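Local structure of papain-like protease (4RNA) at residues M187-W192 / R236-H241; D127-I132 / E180-A185. The protein is a coronavirus papain-like cysteine protease that probably cleaves the viral polyprotein and, as in its relatives, may strip ubiquitin-like modifiers from host proteins. One frame throughout, in Å; residues are numbered along the deposited sequence. Where two conformers were deposited one is given.

Overall arrangement
Contacts 1 and 2 show how one kind of interaction, antiparallel strand pairing, changes its chemistry with its place in the fold. Contact 1 joins two long strands of the zinc-bearing sheet and is the more buried of the two, with no fully exposed residue among those that touch: an indole is layered between a guanidinium and a leucine, and a beta bulge shifts the register. Contact 2 is a short two-strand ribbon at the surface, where backbone bonds carry the pairing and a lysine–glutamate salt bridge joins the side chains. The two share no strand, and their centres are about 23 Å apart. Yet they adjoin in sequence, since strand 179-181 of contact 2 is followed in the chain by strand 186-193 of contact 1.

Contact 1 of 2, residues M187-W192 / R236-H241; sequences MVWREW and RQLVEH
Val188 faces both Val239 and Glu240, a classic beta bulge that interrupts an otherwise regular antiparallel pairing. Its carbonyl O takes the amide of Val239 (N to O 2.8 Å) and, more weakly, that of Glu240 (N to O 3.3 Å), so one acceptor serves two donors and the register shifts by one residue. Beyond the bulge Arg190 and Gln237 exchange paired backbone bonds.

On the face carrying Trp189, the indole is layered between two side chains. In one of two deposited conformers, the guanidinium of Arg236 lies nearly flat over one ring face, planes 10° apart, with NH2 3.7 Å from Trp189 CD2. From the opposite face comes Leu238, its CB 3.8 Å from Trp189 CZ3 in a CH-pi contact. The same Arg236 conformer reaches Glu191, NH1 to OE2 2.8 Å, in a salt bridge whose hydrogen bond is bent and weak; carboxylate and guanidinium planes stand 79° apart. Met187 CG meets His241 CD2 at 3.5 Å, the two side chains running side by side. On the other face, Val188 packs against Val239 and Glu240.

Glu191 OE2 also accepts a bond from Ala64 of the second subunit, while OE1 pairs with Arg234. The paired strands belong to the zinc-bearing fingers subdomain known from coronavirus papain-like proteases. Strand 197-204 flanks strand 186-193, with Asp200 holding Arg190, and helix 217-221 brings Leu220 to Trp189, Leu238 and His241. Strand 186-193 then ends at Cys193, a ligand of the zinc site completed by Cys196, Cys228 and Cys230.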
# COMPACT_ATOMS: atom_id res chain seq x y z
N MET A 187 -9.40 -9.13 -23.96
CA MET A 187 -10.04 -7.84 -24.18
C MET A 187 -9.24 -7.14 -25.30
O MET A 187 -8.02 -6.96 -25.15
CB MET A 187 -10.02 -7.05 -22.88
CG MET A 187 -10.95 -5.86 -22.84
SD MET A 187 -10.65 -4.93 -21.31
CE MET A 187 -8.96 -4.54 -21.53
N VAL A 188 -9.90 -6.80 -26.43
CA VAL A 188 -9.19 -6.10 -27.54
C VAL A 188 -9.78 -4.71 -27.77
O VAL A 188 -10.93 -4.59 -28.16
CB VAL A 188 -9.20 -6.92 -28.83
CG1 VAL A 188 -8.26 -6.29 -29.86
CG2 VAL A 188 -8.80 -8.36 -28.57
N TRP A 189 -8.96 -3.68 -27.51
CA TRP A 189 -9.24 -2.29 -27.85
C TRP A 189 -8.65 -1.96 -29.19
O TRP A 189 -7.54 -2.39 -29.52
CB TRP A 189 -8.65 -1.34 -26.80
CG TRP A 189 -9.33 -1.49 -25.47
CD1 TRP A 189 -8.95 -2.30 -24.42
CD2 TRP A 189 -10.57 -0.82 -25.02
NE1 TRP A 189 -9.83 -2.20 -23.38
CE2 TRP A 189 -10.81 -1.31 -23.66
CE3 TRP A 189 -11.45 0.11 -25.58
CZ2 TRP A 189 -11.90 -0.88 -22.90
CZ3 TRP A 189 -12.56 0.52 -24.81
CH2 TRP A 189 -12.77 0.02 -23.51
N ARG A 190 -9.41 -1.24 -30.00
CA ARG A 190 -8.86 -0.76 -31.25
C ARG A 190 -8.91 0.76 -31.20
O ARG A 190 -9.94 1.40 -30.76
CB ARG A 190 -9.60 -1.34 -32.47
CG ARG A 190 -9.09 -0.83 -33.83
CD ARG A 190 -9.73 -1.65 -34.96
NE ARG A 190 -9.19 -3.00 -34.96
CZ ARG A 190 -9.80 -4.07 -35.47
NH1 ARG A 190 -10.99 -3.95 -36.03
NH2 ARG A 190 -9.20 -5.25 -35.40
N GLU A 191 -7.77 1.33 -31.60
CA GLU A 191 -7.64 2.77 -31.76
C GLU A 191 -7.39 3.03 -33.27
O GLU A 191 -6.53 2.39 -33.90
CB GLU A 191 -6.50 3.28 -30.89
CG GLU A 191 -6.86 3.23 -29.42
CD GLU A 191 -5.85 3.90 -28.48
OE1 GLU A 191 -4.77 4.35 -28.93
OE2 GLU A 191 -6.16 3.98 -27.25
N TRP A 192 -8.15 3.95 -33.87
CA TRP A 192 -7.91 4.19 -35.31
C TRP A 192 -8.21 5.59 -35.77
O TRP A 192 -9.00 6.34 -35.16
CB TRP A 192 -8.62 3.15 -36.20
CG TRP A 192 -10.08 3.42 -36.32
CD1 TRP A 192 -10.75 4.06 -37.39
CD2 TRP A 192 -11.12 3.15 -35.32
NE1 TRP A 192 -12.09 4.18 -37.12
CE2 TRP A 192 -12.39 3.66 -35.89
CE3 TRP A 192 -11.13 2.58 -34.03
CZ2 TRP A 192 -13.60 3.58 -35.19
CZ3 TRP A 192 -12.35 2.50 -33.32
CH2 TRP A 192 -13.57 2.94 -33.91
N ARG A 236 -11.48 5.41 -30.31
CA ARG A 236 -11.09 4.28 -29.46
C ARG A 236 -12.34 3.43 -29.22
O ARG A 236 -13.39 4.00 -28.76
CB ARG A 236 -10.52 4.83 -28.13
CG ARG A 236 -10.46 3.89 -26.93
CD ARG A 236 -9.52 4.45 -25.84
NE ARG A 236 -9.35 3.55 -24.69
CZ ARG A 236 -8.47 2.56 -24.62
NH1 ARG A 236 -7.62 2.31 -25.62
NH2 ARG A 236 -8.42 1.81 -23.52
N GLN A 237 -12.27 2.15 -29.48
CA GLN A 237 -13.43 1.31 -29.21
C GLN A 237 -13.07 -0.10 -28.83
O GLN A 237 -12.14 -0.68 -29.40
CB GLN A 237 -14.41 1.33 -30.42
CG GLN A 237 -15.70 0.55 -30.24
CD GLN A 237 -16.67 0.79 -31.39
OE1 GLN A 237 -16.70 1.87 -32.01
NE2 GLN A 237 -17.45 -0.24 -31.70
N LEU A 238 -13.82 -0.67 -27.87
CA LEU A 238 -13.72 -2.12 -27.59
C LEU A 238 -14.25 -3.03 -28.77
O LEU A 238 -15.39 -2.93 -29.18
CB LEU A 238 -14.46 -2.41 -26.27
CG LEU A 238 -14.37 -3.86 -25.75
CD1 LEU A 238 -12.92 -4.34 -25.43
CD2 LEU A 238 -15.31 -3.98 -24.54
N VAL A 239 -13.39 -3.86 -29.36
CA VAL A 239 -13.86 -4.67 -30.48
C VAL A 239 -14.01 -6.18 -30.16
O VAL A 239 -14.77 -6.92 -30.84
CB VAL A 239 -12.99 -4.46 -31.73
CG1 VAL A 239 -13.23 -3.03 -32.28
CG2 VAL A 239 -11.52 -4.72 -31.40
N GLU A 240 -13.34 -6.64 -29.11
CA GLU A 240 -13.56 -8.05 -28.72
C GLU A 240 -13.40 -8.19 -27.21
O GLU A 240 -12.55 -7.55 -26.60
CB GLU A 240 -12.59 -8.97 -29.46
CG GLU A 240 -13.06 -10.40 -29.49
CD GLU A 240 -11.94 -11.36 -29.14
OE1 GLU A 240 -11.99 -11.98 -28.05
OE2 GLU A 240 -10.98 -11.46 -29.94
N HIS A 241 -14.24 -9.03 -26.63
CA HIS A 241 -14.25 -9.19 -25.19
C HIS A 241 -14.72 -10.57 -24.81
O HIS A 241 -15.85 -10.95 -25.06
CB HIS A 241 -15.11 -8.12 -24.54
CG HIS A 241 -14.69 -7.80 -23.15
ND1 HIS A 241 -15.41 -6.98 -22.32
CD2 HIS A 241 -13.56 -8.20 -22.42
CE1 HIS A 241 -14.74 -6.85 -21.14
NE2 HIS A 241 -13.63 -7.61 -21.20

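Contact 2 of 2, residues D127-I132 / E180-A185; sequences DIKFVI and ELCCSA
Glu180 presents one side of its carboxylate to Val131, whose CG1 sits squarely above Glu180 CD at 3.7 Å. The ammonium of Lys129 comes to the rim of the same carboxylate, displaced towards the other side of its plane: NZ is 2.6 Å from OE1, on the anti side and 31° out of plane, in a hydrogen-bonded salt bridge. The second carboxylate, that of Asp127, has the sulfur of Cys183 over one side of its plane, with SG 4.0 Å from CG.

The two charged side chains of the salt bridge run side by side and point the same way. Lys129 starts with CG anti to the backbone N (chi1 -169°), then folds at chi3 and chi4, and these later bends bring CE and NZ round to Glu180. Nearer the backbone, Lys129 CB rests 3.8 Å from SG of Cys182, just past the end of strand 179-181.

Beneath this polar layer is a minimal antiparallel ladder. Lys129 and Glu180 form the hydrogen-bonded pair, giving a bond in each direction: Lys129 N to Glu180 O is 2.9 Å and Glu180 N to Lys129 O is 2.7 Å. Ile128 opposite Leu181 is the non-hydrogen-bonded pair, and the branch methyl CG2 of Ile128 approaches CD1 of Leu181 only loosely, at 4.3 Å. Cys182 N also bonds to Asp127 O, extending the pairing past the end of strand 179-181.

Helix 133-143 underlies the ribbon, with Phe139 receiving Ile128 and meeting the Phe130 ring edge-to-face, and Gln136 binding the Phe130 amide. Pro244 touches Asp127 and Cys183, while Leu206 packs on Leu181, so the ribbon bridges this helix and the loops beside strands 197-204 and 245-250.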
# COMPACT_ATOMS: atom_id res chain seq x y z
N ASP A 127 -13.30 -18.79 -10.92
CA ASP A 127 -12.09 -19.04 -11.72
C ASP A 127 -10.88 -18.19 -11.35
O ASP A 127 -10.00 -18.00 -12.21
CB ASP A 127 -12.38 -18.88 -13.22
CG ASP A 127 -13.42 -19.87 -13.70
OD1 ASP A 127 -13.17 -21.09 -13.53
OD2 ASP A 127 -14.48 -19.43 -14.20
N ILE A 128 -10.82 -17.71 -10.11
CA ILE A 128 -9.65 -17.00 -9.59
C ILE A 128 -8.93 -17.84 -8.54
O ILE A 128 -9.55 -18.63 -7.81
CB ILE A 128 -10.01 -15.65 -8.93
CG1 ILE A 128 -10.86 -15.90 -7.68
CG2 ILE A 128 -10.72 -14.74 -9.94
CD1 ILE A 128 -11.13 -14.62 -6.87
N LYS A 129 -7.61 -17.67 -8.54
CA LYS A 129 -6.70 -18.29 -7.58
C LYS A 129 -5.61 -17.23 -7.25
O LYS A 129 -5.21 -16.48 -8.13
CB LYS A 129 -6.03 -19.52 -8.19
CG LYS A 129 -5.27 -20.37 -7.19
CD LYS A 129 -4.49 -21.53 -7.83
CE LYS A 129 -3.39 -21.04 -8.76
NZ LYS A 129 -4.00 -20.54 -10.03
N PHE A 130 -5.16 -17.20 -6.00
CA PHE A 130 -4.13 -16.26 -5.58
C PHE A 130 -2.77 -16.86 -5.86
O PHE A 130 -2.56 -18.03 -5.59
CB PHE A 130 -4.32 -15.88 -4.10
CG PHE A 130 -5.48 -14.97 -3.90
CD1 PHE A 130 -5.40 -13.64 -4.33
CD2 PHE A 130 -6.68 -15.44 -3.36
CE1 PHE A 130 -6.50 -12.80 -4.21
CE2 PHE A 130 -7.78 -14.61 -3.22
CZ PHE A 130 -7.70 -13.29 -3.66
N VAL A 131 -1.88 -16.06 -6.42
CA VAL A 131 -0.56 -16.59 -6.80
C VAL A 131 0.31 -16.59 -5.55
O VAL A 131 1.33 -17.23 -5.52
CB VAL A 131 0.11 -15.81 -7.95
CG1 VAL A 131 -0.79 -15.79 -9.17
CG2 VAL A 131 0.52 -14.39 -7.54
N ILE A 132 -0.11 -15.88 -4.49
CA ILE A 132 0.64 -15.93 -3.20
C ILE A 132 0.07 -17.07 -2.30
O ILE A 132 -1.12 -17.09 -2.00
CB ILE A 132 0.49 -14.58 -2.44
CG1 ILE A 132 1.21 -13.45 -3.22
CG2 ILE A 132 1.10 -14.72 -1.03
CD1 ILE A 132 0.78 -12.02 -2.84
N GLU A 180 -4.81 -14.76 -10.11
CA GLU A 180 -4.75 -15.04 -11.53
C GLU A 180 -6.00 -15.85 -11.91
O GLU A 180 -6.66 -16.51 -11.07
CB GLU A 180 -3.48 -15.81 -11.89
CG GLU A 180 -3.61 -17.31 -11.59
CD GLU A 180 -2.30 -18.08 -11.70
OE1 GLU A 180 -2.11 -18.98 -10.85
OE2 GLU A 180 -1.45 -17.78 -12.60
N LEU A 181 -6.34 -15.75 -13.18
CA LEU A 181 -7.54 -16.36 -13.68
C LEU A 181 -7.20 -17.81 -14.02
O LEU A 181 -6.12 -18.07 -14.54
CB LEU A 181 -7.92 -15.62 -14.97
CG LEU A 181 -9.40 -15.69 -15.31
CD1 LEU A 181 -10.22 -15.05 -14.18
CD2 LEU A 181 -9.58 -14.95 -16.64
N CYS A 182 -8.10 -18.74 -13.74
CA CYS A 182 -7.89 -20.17 -14.05
C CYS A 182 -8.42 -20.57 -15.43
O CYS A 182 -8.48 -21.73 -15.76
CB CYS A 182 -8.56 -21.03 -12.99
SG CYS A 182 -7.82 -20.75 -11.35
N CYS A 183 -8.83 -19.59 -16.23
CA CYS A 183 -9.33 -19.83 -17.57
C CYS A 183 -8.78 -18.71 -18.49
O CYS A 183 -8.03 -17.85 -18.00
CB CYS A 183 -10.88 -19.86 -17.55
SG CYS A 183 -11.79 -18.37 -17.00
N SER A 184 -9.14 -18.71 -19.78
CA SER A 184 -8.83 -17.66 -20.73
C SER A 184 -9.67 -16.41 -20.52
O SER A 184 -10.85 -16.53 -20.18
CB SER A 184 -9.23 -18.17 -22.10
OG SER A 184 -8.13 -18.82 -22.65
N ALA A 185 -9.10 -15.23 -20.74
CA ALA A 185 -9.97 -14.06 -20.91
C ALA A 185 -9.25 -13.14 -21.84
O ALA A 185 -8.01 -13.18 -21.93
CB ALA A 185 -10.25 -13.38 -19.59